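Dextranase (Pseudarthrobacter oxydans, PDB 6NZS) catalyses the endohydrolysis of alpha-1,6-glucosidic linkages in dextran, as a glycoside hydrolase of family 49. Local coordinates at residues N436-K441 against M484-I489; Y144-E149 against M186-E191. All blocks are in the same frame, centred on the assembly; numbering follows the deposited sequence.

Interaction 1. Residues N436-K441 against M484-I489; sequences NRMYWK and MTNCAI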
loop_
_atom_site.group_PDB
_atom_site.type_symbol
_atom_site.label_atom_id
_atom_site.label_comp_id
_atom_site.label_asym_id
_atom_site.label_seq_id
_atom_site.Cartn_x
_atom_site.Cartn_y
_atom_site.Cartn_z
ATOM N N ASN A 436 9.737 -0.310 6.289
ATOM C CA ASN A 436 9.295 -1.696 6.272
ATOM C C ASN A 436 9.658 -2.318 7.607
ATOM O O ASN A 436 10.634 -1.912 8.240
ATOM C CB ASN A 436 9.944 -2.490 5.129
ATOM C CG ASN A 436 11.382 -2.857 5.425
ATOM O OD1 ASN A 436 11.670 -3.975 5.872
ATOM N ND2 ASN A 436 12.296 -1.915 5.208
ATOM N N ARG A 437 8.883 -3.324 8.016
ATOM C CA ARG A 437 9.157 -4.055 9.245
ATOM C C ARG A 437 9.302 -5.544 8.959
ATOM O O ARG A 437 8.893 -6.390 9.756
ATOM C CB ARG A 437 8.095 -3.791 10.315
ATOM C CG ARG A 437 8.178 -2.391 10.942
ATOM C CD ARG A 437 7.377 -2.293 12.247
ATOM N NE ARG A 437 5.971 -2.645 12.064
ATOM C CZ ARG A 437 5.029 -1.818 11.630
ATOM N NH1 ARG A 437 5.318 -0.556 11.326
ATOM N NH2 ARG A 437 3.781 -2.259 11.494
ATOM N N MET A 438 9.892 -5.881 7.814
ATOM C CA MET A 438 10.088 -7.283 7.457
ATOM C C MET A 438 11.214 -7.855 8.315
ATOM O O MET A 438 12.354 -7.382 8.258
ATOM C CB MET A 438 10.378 -7.411 5.962
ATOM C CG MET A 438 9.195 -6.944 5.097
ATOM S SD MET A 438 9.359 -7.272 3.319
ATOM C CE MET A 438 10.769 -6.246 2.930
ATOM N N TYR A 439 10.891 -8.850 9.140
ATOM C CA TYR A 439 11.720 -9.124 10.311
ATOM C C TYR A 439 12.130 -10.574 10.520
ATOM O O TYR A 439 12.868 -10.836 11.467
ATOM C CB TYR A 439 11.017 -8.651 11.597
ATOM C CG TYR A 439 9.784 -9.457 12.004
ATOM C CD1 TYR A 439 9.886 -10.574 12.833
ATOM C CD2 TYR A 439 8.513 -9.081 11.582
ATOM C CE1 TYR A 439 8.760 -11.295 13.210
ATOM C CE2 TYR A 439 7.386 -9.794 11.962
ATOM C CZ TYR A 439 7.518 -10.894 12.777
ATOM O OH TYR A 439 6.399 -11.596 13.157
ATOM N N TRP A 440 11.684 -11.509 9.687
ATOM C CA TRP A 440 11.717 -12.926 10.050
ATOM C C TRP A 440 13.132 -13.432 10.318
ATOM O O TRP A 440 14.056 -13.215 9.527
ATOM C CB TRP A 440 11.113 -13.756 8.923
ATOM C CG TRP A 440 9.753 -13.339 8.477
ATOM C CD1 TRP A 440 9.415 -12.839 7.250
ATOM C CD2 TRP A 440 8.534 -13.431 9.223
ATOM N NE1 TRP A 440 8.067 -12.604 7.194
ATOM C CE2 TRP A 440 7.499 -12.968 8.388
ATOM C CE3 TRP A 440 8.216 -13.873 10.514
ATOM C CZ2 TRP A 440 6.173 -12.909 8.801
ATOM C CZ3 TRP A 440 6.896 -13.813 10.929
ATOM C CH2 TRP A 440 5.887 -13.337 10.072
ATOM N N LYS A 441 13.279 -14.150 11.435
ATOM C CA LYS A 441 14.536 -14.822 11.738
ATOM C C LYS A 441 14.745 -16.022 10.824
ATOM O O LYS A 441 15.861 -16.262 10.344
ATOM C CB LYS A 441 14.493 -15.252 13.207
ATOM C CG LYS A 441 15.590 -16.181 13.703
ATOM C CD LYS A 441 15.293 -16.525 15.163
ATOM C CE LYS A 441 16.101 -17.706 15.673
ATOM N NZ LYS A 441 15.795 -18.006 17.102
ATOM N N MET A 484 16.657 0.294 7.080
ATOM C CA MET A 484 17.045 -1.112 7.061
ATOM C C MET A 484 15.937 -1.997 6.506
ATOM O O MET A 484 14.751 -1.737 6.709
ATOM C CB MET A 484 17.342 -1.588 8.485
ATOM C CG MET A 484 18.493 -0.878 9.152
ATOM S SD MET A 484 18.773 -1.477 10.838
ATOM C CE MET A 484 17.331 -0.865 11.678
ATOM N N THR A 485 16.333 -3.059 5.801
ATOM C CA THR A 485 15.386 -4.097 5.394
ATOM C C THR A 485 16.034 -5.461 5.583
ATOM O O THR A 485 17.194 -5.573 5.999
ATOM C CB THR A 485 14.838 -3.894 3.972
ATOM O OG1 THR A 485 13.671 -4.705 3.800
ATOM C CG2 THR A 485 15.867 -4.276 2.907
ATOM N N ASN A 486 15.265 -6.510 5.274
ATOM C CA ASN A 486 15.714 -7.874 5.541
ATOM C C ASN A 486 16.374 -8.559 4.350
ATOM O O ASN A 486 17.402 -9.224 4.532
ATOM C CB ASN A 486 14.597 -8.745 6.147
ATOM C CG ASN A 486 13.454 -9.020 5.191
ATOM O OD1 ASN A 486 13.150 -8.219 4.298
ATOM N ND2 ASN A 486 12.783 -10.153 5.397
ATOM N N CYS A 487 15.829 -8.431 3.139
ATOM C CA CYS A 487 16.396 -9.154 2.001
ATOM C C CYS A 487 15.907 -8.528 0.702
ATOM O O CYS A 487 14.847 -7.905 0.654
ATOM C CB CYS A 487 16.076 -10.658 2.049
ATOM S SG CYS A 487 14.349 -11.082 2.355
ATOM N N ALA A 488 16.699 -8.717 -0.359
ATOM C CA ALA A 488 16.401 -8.092 -1.646
ATOM C C ALA A 488 15.374 -8.875 -2.461
ATOM O O ALA A 488 14.353 -8.320 -2.875
ATOM C CB ALA A 488 17.686 -7.898 -2.457
ATOM N N ILE A 489 15.639 -10.153 -2.732
ATOM C CA ILE A 489 14.831 -10.887 -3.708
ATOM C C ILE A 489 14.852 -12.381 -3.415
ATOM O O ILE A 489 15.918 -12.973 -3.219
ATOM C CB ILE A 489 15.276 -10.569 -5.152
ATOM C CG1 ILE A 489 14.395 -11.300 -6.159
ATOM C CG2 ILE A 489 16.747 -10.913 -5.366
ATOM C CD1 ILE A 489 14.487 -10.707 -7.574
HETATM O O HOH W 1 14.391 -12.164 7.005
#
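Asn436 OD1 takes two hydrogen bonds, one from each segment. Thr485 OG1 donates to Asn436 OD1 over 3.0 Å, from above the carbonyl plane. Met438 N reaches Asn436 OD1 from the opposite face, at 3.3 Å. This second bond closes an Asx turn, which bends the chain just after strand 423-435. The amide nitrogen is used as well: Asn436 ND2 donates to Met484 O at 2.9 Å, with the hydrogen bond bent to 144°. Met484 O has a second donor in His179 ND1. The side-chain amide is thus held at both ends, and its rotation is fixed. An alanine here would probably leave Met438 N and Thr485 OG1 without this acceptor and Met484 O without one of its two donors.

The contact joins two successive turns of the right-handed parallel beta-helix of the catalytic domain. The loop that leaves strand 423-435 meets the chain beyond strand 469-482, its neighbour in the next turn. The disulfide between Cys487 and Cys448 ties the same two turns covalently.

Met438 packs across the Asn486 amide, the two side chains crossing at about a right angle. Met438 CB lies 3.3 Å from Asn486 OD1, a buried oxygen with no hydrogen-bond partner in the model. The Met438 chain bends at its end (chi3 -64°), which turns CE to 3.4 Å from Thr485 OG1. Asn486 ND2 donates to Thr447 OG1 and to a water 3.0 Å away, and that water in turn donates to Trp440 O at 2.8 Å.

Interaction 2. Residues Y144-E149 against M186-E191; sequences YRFSVE and MMIFAE
Arg145 NH1 donates to Glu191 OE2 at 2.9 Å, a salt bridge between the two strands. The carboxylate oxygen is met on its syn side and lies near the guanidinium plane. The two flat groups stand 80° apart. Glu191 OE1 is satisfied elsewhere, by Lys359 and Asn357 of the beta-helix, and Arg145 NH2 bonds to Ala142 O.

The backbones pair antiparallel. Tyr144 and Ala190 exchange two bonds, as do Phe146 and Ile188, where Ile188 N donates to Phe146 O at 2.8 Å. Val148 N continues the series to Met186 O at 2.9 Å. One water then bridges the strands: it donates to Ser147 OG and Val148 O, and accepts from Met186 N. Ser147 OG gives its own proton to Glu149 OE2 at 2.7 Å, on the anti lone pair.

Ile188 CB sits over one face of the Phe146 ring, toward its rim, 4.0 Å from the centroid, in a CH-pi contact. Ile188 CD1 touches Val148 CG2 at 3.6 Å. The Phe146 and Ile188 side meets strands 84-92 and 132-137; the side with Arg145 and Phe189 packs on strand 351-361 of the beta-helix. Such pairs build the beta-sandwich of Ig-like domains, here the N-terminal one.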
loop_
_atom_site.group_PDB
_atom_site.type_symbol
_atom_site.label_atom_id
_atom_site.label_comp_id
_atom_site.label_asym_id
_atom_site.label_seq_id
_atom_site.Cartn_x
_atom_site.Cartn_y
_atom_site.Cartn_z
ATOM N N TYR A 144 1.892 14.988 -4.433
ATOM C CA TYR A 144 2.910 14.300 -3.651
ATOM C C TYR A 144 2.249 13.634 -2.457
ATOM O O TYR A 144 1.404 14.239 -1.796
ATOM C CB TYR A 144 3.940 15.302 -3.108
ATOM C CG TYR A 144 4.899 15.857 -4.127
ATOM C CD1 TYR A 144 4.594 17.017 -4.843
ATOM C CD2 TYR A 144 6.116 15.230 -4.385
ATOM C CE1 TYR A 144 5.475 17.532 -5.780
ATOM C CE2 TYR A 144 7.004 15.748 -5.333
ATOM C CZ TYR A 144 6.671 16.898 -6.024
ATOM O OH TYR A 144 7.531 17.433 -6.968
ATOM N N ARG A 145 2.638 12.390 -2.185
ATOM C CA ARG A 145 2.231 11.675 -0.978
ATOM C C ARG A 145 3.501 11.329 -0.213
ATOM O O ARG A 145 4.388 10.659 -0.756
ATOM C CB ARG A 145 1.458 10.405 -1.355
ATOM C CG ARG A 145 0.074 10.686 -1.990
ATOM C CD ARG A 145 -0.206 9.834 -3.237
ATOM N NE ARG A 145 0.746 10.105 -4.319
ATOM C CZ ARG A 145 0.697 11.157 -5.129
ATOM N NH1 ARG A 145 -0.260 12.069 -5.002
ATOM N NH2 ARG A 145 1.621 11.306 -6.070
ATOM N N PHE A 146 3.612 11.805 1.027
ATOM C CA PHE A 146 4.885 11.688 1.730
ATOM C C PHE A 146 4.669 11.653 3.234
ATOM O O PHE A 146 3.602 12.017 3.742
ATOM C CB PHE A 146 5.859 12.818 1.333
ATOM C CG PHE A 146 5.354 14.211 1.620
ATOM C CD1 PHE A 146 4.488 14.846 0.746
ATOM C CD2 PHE A 146 5.777 14.890 2.759
ATOM C CE1 PHE A 146 4.039 16.127 1.014
ATOM C CE2 PHE A 146 5.340 16.164 3.039
ATOM C CZ PHE A 146 4.476 16.792 2.159
ATOM N N SER A 147 5.717 11.227 3.937
ATOM C CA SER A 147 5.724 11.070 5.382
ATOM C C SER A 147 6.540 12.192 6.016
ATOM O O SER A 147 7.622 12.545 5.524
ATOM C CB SER A 147 6.375 9.723 5.713
ATOM O OG SER A 147 6.577 9.589 7.106
ATOM N N VAL A 148 6.016 12.744 7.112
ATOM C CA VAL A 148 6.662 13.802 7.888
ATOM C C VAL A 148 7.077 13.206 9.231
ATOM O O VAL A 148 6.229 12.718 9.991
ATOM C CB VAL A 148 5.714 14.997 8.078
ATOM C CG1 VAL A 148 6.355 16.070 8.945
ATOM C CG2 VAL A 148 5.297 15.565 6.721
ATOM N N GLU A 149 8.379 13.229 9.522
ATOM C CA GLU A 149 8.956 12.400 10.589
ATOM C C GLU A 149 9.689 13.273 11.607
ATOM O O GLU A 149 10.844 13.662 11.396
ATOM C CB GLU A 149 9.854 11.325 9.977
ATOM C CG GLU A 149 9.164 10.642 8.791
ATOM C CD GLU A 149 9.710 9.281 8.413
ATOM O OE1 GLU A 149 10.779 8.867 8.922
ATOM O OE2 GLU A 149 9.040 8.617 7.603
ATOM N N MET A 186 2.762 10.268 10.159
ATOM C CA MET A 186 2.040 11.426 9.639
ATOM C C MET A 186 2.268 11.486 8.135
ATOM O O MET A 186 3.374 11.818 7.691
ATOM C CB MET A 186 2.513 12.724 10.298
ATOM C CG MET A 186 1.849 13.986 9.724
ATOM S SD MET A 186 0.050 13.961 9.919
ATOM C CE MET A 186 -0.403 15.442 9.016
ATOM N N MET A 187 1.223 11.185 7.361
ATOM C CA MET A 187 1.274 11.246 5.910
ATOM C C MET A 187 0.563 12.500 5.433
ATOM O O MET A 187 -0.471 12.891 5.982
ATOM C CB MET A 187 0.570 10.026 5.317
ATOM C CG MET A 187 1.492 9.109 4.547
ATOM S SD MET A 187 2.833 8.482 5.564
ATOM C CE MET A 187 1.877 7.661 6.847
ATOM N N ILE A 188 1.126 13.132 4.409
ATOM C CA ILE A 188 0.472 14.232 3.709
ATOM C C ILE A 188 0.187 13.777 2.287
ATOM O O ILE A 188 1.094 13.316 1.578
ATOM C CB ILE A 188 1.324 15.512 3.708
ATOM C CG1 ILE A 188 1.529 16.017 5.139
ATOM C CG2 ILE A 188 0.663 16.596 2.836
ATOM C CD1 ILE A 188 2.469 17.210 5.253
ATOM N N PHE A 189 -1.068 13.897 1.875
ATOM C CA PHE A 189 -1.482 13.592 0.517
ATOM C C PHE A 189 -1.876 14.933 -0.106
ATOM O O PHE A 189 -3.005 15.400 0.054
ATOM C CB PHE A 189 -2.661 12.617 0.520
ATOM C CG PHE A 189 -2.381 11.291 1.198
ATOM C CD1 PHE A 189 -1.089 10.765 1.285
ATOM C CD2 PHE A 189 -3.434 10.564 1.730
ATOM C CE1 PHE A 189 -0.867 9.535 1.903
ATOM C CE2 PHE A 189 -3.218 9.340 2.338
ATOM C CZ PHE A 189 -1.930 8.822 2.428
ATOM N N ALA A 190 -0.912 15.567 -0.781
ATOM C CA ALA A 190 -1.111 16.845 -1.465
ATOM C C ALA A 190 -1.533 16.498 -2.881
ATOM O O ALA A 190 -0.701 16.120 -3.708
ATOM C CB ALA A 190 0.185 17.651 -1.455
ATOM N N GLU A 191 -2.829 16.597 -3.152
ATOM C CA GLU A 191 -3.397 16.052 -4.366
ATOM C C GLU A 191 -3.785 17.167 -5.330
ATOM O O GLU A 191 -4.211 18.245 -4.908
ATOM C CB GLU A 191 -4.644 15.219 -4.039
ATOM C CG GLU A 191 -4.379 14.054 -3.085
ATOM C CD GLU A 191 -3.325 13.121 -3.603
ATOM O OE1 GLU A 191 -3.626 12.421 -4.574
ATOM O OE2 GLU A 191 -2.202 13.058 -3.037
HETATM O O HOH W 2 5.514 10.005 9.562
#

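Interaction 2 comes first along the chain and closes before interaction 1 opens. Their centres lie 24 Å apart, and the nearest atoms are about 9 Å apart, so they do not touch. Interaction 2 pairs strands 144-150 and 176-192 within the N-terminal Ig-like domain. Interaction 1 lies between turns of the beta-helix, after strands 423-435 and 469-482. Strand 176-192 serves both: its later part belongs to interaction 2, while His179, in its earlier part, bonds to interaction 1. Glu149 also reaches across, to His435, next to Asn436. Together these bonds place both contacts along the interface where the N-terminal domain rests against the beta-helix.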